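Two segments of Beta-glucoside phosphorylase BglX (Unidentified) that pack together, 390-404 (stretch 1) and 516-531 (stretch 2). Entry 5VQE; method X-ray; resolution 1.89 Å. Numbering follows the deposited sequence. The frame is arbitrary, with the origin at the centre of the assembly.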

# COMPACT_ATOMS: atom_id res chain seq x y z
N GLU A 390 17.25 0.07 -12.24
CA GLU A 390 18.03 -0.29 -11.06
C GLU A 390 17.44 -1.45 -10.27
O GLU A 390 18.16 -2.05 -9.47
CB GLU A 390 18.16 0.91 -10.11
CG GLU A 390 18.85 2.15 -10.71
CD GLU A 390 20.35 1.96 -10.96
OE1 GLU A 390 20.98 1.07 -10.33
OE2 GLU A 390 20.91 2.71 -11.79
N SER A 391 16.17 -1.79 -10.49
CA SER A 391 15.48 -2.72 -9.61
C SER A 391 15.54 -4.17 -10.08
O SER A 391 15.65 -5.09 -9.26
CB SER A 391 14.02 -2.30 -9.44
OG SER A 391 13.28 -2.50 -10.64
N ILE A 392 15.46 -4.41 -11.39
CA ILE A 392 15.25 -5.77 -11.88
C ILE A 392 16.40 -6.65 -11.44
O ILE A 392 17.58 -6.28 -11.57
CB ILE A 392 15.05 -5.76 -13.40
CG1 ILE A 392 13.82 -4.94 -13.75
CG2 ILE A 392 14.91 -7.20 -13.93
CD1 ILE A 392 13.53 -4.81 -15.23
N THR A 393 16.07 -7.83 -10.90
CA THR A 393 17.02 -8.65 -10.15
C THR A 393 17.17 -10.01 -10.81
O THR A 393 16.19 -10.74 -10.95
CB THR A 393 16.56 -8.82 -8.70
OG1 THR A 393 16.33 -7.54 -8.11
CG2 THR A 393 17.61 -9.58 -7.90
N LEU A 394 18.40 -10.34 -11.20
CA LEU A 394 18.73 -11.68 -11.66
C LEU A 394 18.95 -12.57 -10.44
O LEU A 394 19.97 -12.45 -9.75
CB LEU A 394 19.99 -11.63 -12.53
CG LEU A 394 20.12 -12.49 -13.79
CD1 LEU A 394 21.60 -12.79 -14.06
CD2 LEU A 394 19.31 -13.76 -13.73
N VAL A 395 17.99 -13.46 -10.15
CA VAL A 395 18.02 -14.25 -8.91
C VAL A 395 18.77 -15.56 -9.11
O VAL A 395 19.61 -15.94 -8.29
CB VAL A 395 16.58 -14.52 -8.42
CG1 VAL A 395 16.60 -15.37 -7.14
CG2 VAL A 395 15.84 -13.23 -8.20
N LYS A 396 18.46 -16.25 -10.20
CA LYS A 396 18.98 -17.58 -10.46
C LYS A 396 19.35 -17.63 -11.93
O LYS A 396 18.55 -17.24 -12.78
CB LYS A 396 17.93 -18.65 -10.11
CG LYS A 396 18.40 -20.09 -10.19
CD LYS A 396 17.28 -21.03 -9.74
CE LYS A 396 17.65 -22.48 -9.91
NZ LYS A 396 16.54 -23.38 -9.50
N ASP A 397 20.58 -18.05 -12.22
CA ASP A 397 21.15 -17.99 -13.55
C ASP A 397 22.01 -19.23 -13.77
O ASP A 397 23.22 -19.16 -13.94
CB ASP A 397 21.96 -16.70 -13.70
CG ASP A 397 22.52 -16.50 -15.10
OD1 ASP A 397 23.62 -15.91 -15.20
OD2 ASP A 397 21.87 -16.94 -16.08
N LYS A 398 21.38 -20.41 -13.75
CA LYS A 398 22.08 -21.68 -13.82
C LYS A 398 21.86 -22.38 -15.16
O LYS A 398 21.86 -23.61 -15.24
CB LYS A 398 21.67 -22.58 -12.66
CG LYS A 398 22.40 -22.25 -11.35
CD LYS A 398 22.00 -23.17 -10.22
N GLN A 399 21.70 -21.59 -16.22
CA GLN A 399 21.42 -22.08 -17.57
C GLN A 399 22.52 -21.53 -18.47
O GLN A 399 22.38 -20.46 -19.06
CB GLN A 399 20.03 -21.61 -18.01
CG GLN A 399 19.39 -22.42 -19.11
CD GLN A 399 17.93 -22.72 -18.83
OE1 GLN A 399 17.19 -21.90 -18.26
NE2 GLN A 399 17.50 -23.91 -19.22
N LYS A 400 23.63 -22.27 -18.57
CA LYS A 400 24.81 -21.77 -19.25
C LYS A 400 24.49 -21.32 -20.67
O LYS A 400 23.89 -22.06 -21.46
CB LYS A 400 25.90 -22.84 -19.28
N GLY A 401 24.87 -20.09 -20.99
CA GLY A 401 24.69 -19.56 -22.32
C GLY A 401 23.31 -19.05 -22.65
O GLY A 401 23.09 -18.60 -23.77
N LEU A 402 22.36 -19.10 -21.71
CA LEU A 402 21.01 -18.64 -22.01
C LEU A 402 21.01 -17.15 -22.31
O LEU A 402 20.58 -16.71 -23.38
CB LEU A 402 20.06 -18.94 -20.85
CG LEU A 402 18.59 -19.15 -21.22
CD1 LEU A 402 17.71 -18.92 -20.00
CD2 LEU A 402 18.12 -18.27 -22.35
N LEU A 403 21.49 -16.34 -21.34
CA LEU A 403 21.50 -14.89 -21.47
C LEU A 403 22.85 -14.42 -22.02
O LEU A 403 23.89 -15.02 -21.74
CB LEU A 403 21.25 -14.24 -20.11
CG LEU A 403 19.94 -14.68 -19.44
CD1 LEU A 403 19.75 -13.97 -18.10
CD2 LEU A 403 18.74 -14.43 -20.34
N PRO A 404 22.87 -13.35 -22.84
CA PRO A 404 21.68 -12.63 -23.30
C PRO A 404 20.91 -13.38 -24.38
O PRO A 404 21.51 -14.14 -25.14
CB PRO A 404 22.26 -11.33 -23.86
CG PRO A 404 23.63 -11.69 -24.30
CD PRO A 404 24.11 -12.73 -23.33
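Stretch 2 516-531: HLVDVPMVKTYINAYT

Thr-393 N donates to Asn-528 O at 2.8 Å and Asn-528 N returns to Thr-393 O at 3.0 Å, opening the pairing by which stretch 2 lies on stretch 1 as an antiparallel strand: 525-528 runs beside 393-397 with their directions 173° apart and their axes 4.7 Å apart at closest approach. A beta bulge follows. Val-395 has phi/psi of -90/-47, out of the extended range, so two successive amides converge on one carbonyl: Val-395 N lies 3.0 Å and Lys-396 N 3.2 Å from Tyr-526 O. Tyr-526 N then returns to Lys-396 O at 2.9 Å, and the ladder ends with Lys-398 N to Lys-524 O at 3.0 Å.

Side chains extend this polar frame. Lys-396, all-t, extends past Lys-524 O to the end of the turn from Val-520 to Val-523, where its NZ donates to Val-523 O at 2.8 Å. At the other end, Thr-393 OG1 donates to Ser-391 O and sits 2.8 Å from Tyr-530 OH.

Apolar contacts fill in around the ladder. The bulge turns Val-395 toward stretch 2, where its CB meets the Tyr-526 ring edge at CD2 (3.8 Å) and its CG1 reaches Leu-517 CD1 (4.1 Å). Ile-527 receives Ile-392, CG2 to CG2 at 3.5 Å, and Leu-394 CD2 lies 3.8 Å from Ile-527 CG1.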

# COMPACT_ATOMS: atom_id res chain seq x y z
N HIS A 516 8.15 -16.67 -6.32
CA HIS A 516 7.56 -17.70 -7.18
C HIS A 516 8.45 -18.93 -7.34
O HIS A 516 7.96 -19.97 -7.78
CB HIS A 516 7.22 -17.12 -8.56
CG HIS A 516 5.93 -16.37 -8.59
ND1 HIS A 516 4.80 -16.81 -7.95
CD2 HIS A 516 5.60 -15.20 -9.19
CE1 HIS A 516 3.82 -15.95 -8.15
NE2 HIS A 516 4.28 -14.97 -8.91
N LEU A 517 9.73 -18.85 -6.99
CA LEU A 517 10.52 -20.08 -6.95
C LEU A 517 9.91 -21.12 -6.00
O LEU A 517 10.30 -22.29 -6.07
CB LEU A 517 11.96 -19.78 -6.55
CG LEU A 517 12.85 -19.19 -7.66
CD1 LEU A 517 14.19 -18.74 -7.11
CD2 LEU A 517 13.07 -20.18 -8.82
N VAL A 518 8.98 -20.71 -5.13
CA VAL A 518 8.24 -21.66 -4.29
C VAL A 518 7.47 -22.64 -5.16
O VAL A 518 7.39 -23.84 -4.86
CB VAL A 518 7.30 -20.90 -3.33
CG1 VAL A 518 6.25 -21.84 -2.73
CG2 VAL A 518 8.09 -20.22 -2.23
N ASP A 519 6.86 -22.14 -6.23
CA ASP A 519 5.99 -22.96 -7.06
C ASP A 519 6.64 -23.41 -8.37
O ASP A 519 6.10 -24.30 -9.03
CB ASP A 519 4.70 -22.20 -7.36
CG ASP A 519 3.78 -22.11 -6.14
OD1 ASP A 519 3.53 -23.17 -5.52
OD2 ASP A 519 3.32 -21.01 -5.80
N VAL A 520 7.79 -22.83 -8.74
CA VAL A 520 8.51 -23.28 -9.93
C VAL A 520 9.98 -23.49 -9.57
O VAL A 520 10.87 -22.92 -10.21
CB VAL A 520 8.34 -22.29 -11.10
CG1 VAL A 520 6.87 -22.17 -11.48
CG2 VAL A 520 8.92 -20.90 -10.78
N PRO A 521 10.28 -24.32 -8.57
CA PRO A 521 11.68 -24.50 -8.17
C PRO A 521 12.54 -25.17 -9.23
O PRO A 521 13.76 -25.04 -9.18
CB PRO A 521 11.57 -25.38 -6.91
CG PRO A 521 10.31 -26.14 -7.11
CD PRO A 521 9.37 -25.18 -7.79
N MET A 522 11.93 -25.88 -10.19
CA MET A 522 12.67 -26.53 -11.26
C MET A 522 13.28 -25.54 -12.24
O MET A 522 14.16 -25.93 -13.02
CB MET A 522 11.74 -27.50 -12.01
CG MET A 522 10.66 -26.83 -12.90
SD MET A 522 9.32 -26.02 -12.00
CE MET A 522 8.33 -27.42 -11.49
N VAL A 523 12.82 -24.29 -12.24
CA VAL A 523 13.27 -23.30 -13.21
C VAL A 523 14.72 -22.96 -12.94
O VAL A 523 15.13 -22.76 -11.79
CB VAL A 523 12.36 -22.06 -13.15
CG1 VAL A 523 13.01 -20.85 -13.78
CG2 VAL A 523 11.02 -22.35 -13.85
N LYS A 524 15.52 -22.87 -14.01
CA LYS A 524 16.95 -22.66 -13.90
C LYS A 524 17.36 -21.20 -14.07
O LYS A 524 18.46 -20.83 -13.65
CB LYS A 524 17.70 -23.50 -14.95
CG LYS A 524 17.40 -25.00 -14.91
CD LYS A 524 18.32 -25.76 -15.87
CE LYS A 524 17.85 -27.19 -16.15
NZ LYS A 524 17.56 -27.97 -14.90
N THR A 525 16.52 -20.38 -14.70
CA THR A 525 16.77 -18.94 -14.83
C THR A 525 15.52 -18.20 -14.36
O THR A 525 14.43 -18.42 -14.89
CB THR A 525 17.12 -18.56 -16.27
OG1 THR A 525 18.17 -19.42 -16.74
CG2 THR A 525 17.61 -17.12 -16.34
N TYR A 526 15.69 -17.34 -13.36
CA TYR A 526 14.57 -16.69 -12.67
C TYR A 526 14.94 -15.25 -12.38
O TYR A 526 16.03 -14.98 -11.87
CB TYR A 526 14.23 -17.43 -11.37
CG TYR A 526 13.07 -16.82 -10.61
CD1 TYR A 526 11.77 -17.26 -10.81
CD2 TYR A 526 13.27 -15.78 -9.71
CE1 TYR A 526 10.70 -16.70 -10.13
CE2 TYR A 526 12.21 -15.22 -9.01
CZ TYR A 526 10.93 -15.68 -9.23
OH TYR A 526 9.86 -15.12 -8.56
N ILE A 527 14.04 -14.33 -12.73
CA ILE A 527 14.26 -12.89 -12.57
C ILE A 527 13.06 -12.29 -11.86
O ILE A 527 11.91 -12.57 -12.23
CB ILE A 527 14.50 -12.19 -13.92
CG1 ILE A 527 15.77 -12.73 -14.59
CG2 ILE A 527 14.64 -10.68 -13.74
CD1 ILE A 527 15.84 -12.48 -16.08
N ASN A 528 13.32 -11.46 -10.85
CA ASN A 528 12.28 -10.71 -10.17
C ASN A 528 12.31 -9.26 -10.65
O ASN A 528 13.36 -8.62 -10.61
CB ASN A 528 12.49 -10.74 -8.65
CG ASN A 528 11.83 -11.94 -8.00
OD1 ASN A 528 10.84 -12.48 -8.49
ND2 ASN A 528 12.38 -12.36 -6.86
N ALA A 529 11.15 -8.76 -11.09
CA ALA A 529 11.00 -7.37 -11.51
C ALA A 529 10.07 -6.56 -10.61
O ALA A 529 10.06 -5.33 -10.73
CB ALA A 529 10.49 -7.32 -12.95
N TYR A 530 9.27 -7.21 -9.76
CA TYR A 530 8.52 -6.59 -8.66
C TYR A 530 7.34 -5.72 -9.10
O TYR A 530 6.43 -5.47 -8.30
CB TYR A 530 9.43 -5.72 -7.79
CG TYR A 530 10.73 -6.36 -7.38
CD1 TYR A 530 10.78 -7.34 -6.40
CD2 TYR A 530 11.93 -5.95 -7.96
CE1 TYR A 530 11.97 -7.91 -6.02
CE2 TYR A 530 13.13 -6.52 -7.58
CZ TYR A 530 13.14 -7.50 -6.61
OH TYR A 530 14.34 -8.07 -6.23
N THR A 531 7.34 -5.24 -10.34
CA THR A 531 6.32 -4.33 -10.83
C THR A 531 5.96 -4.67 -12.27
O THR A 531 6.85 -4.89 -13.09
CB THR A 531 6.82 -2.88 -10.79
OG1 THR A 531 7.31 -2.56 -9.48
CG2 THR A 531 5.72 -1.92 -11.18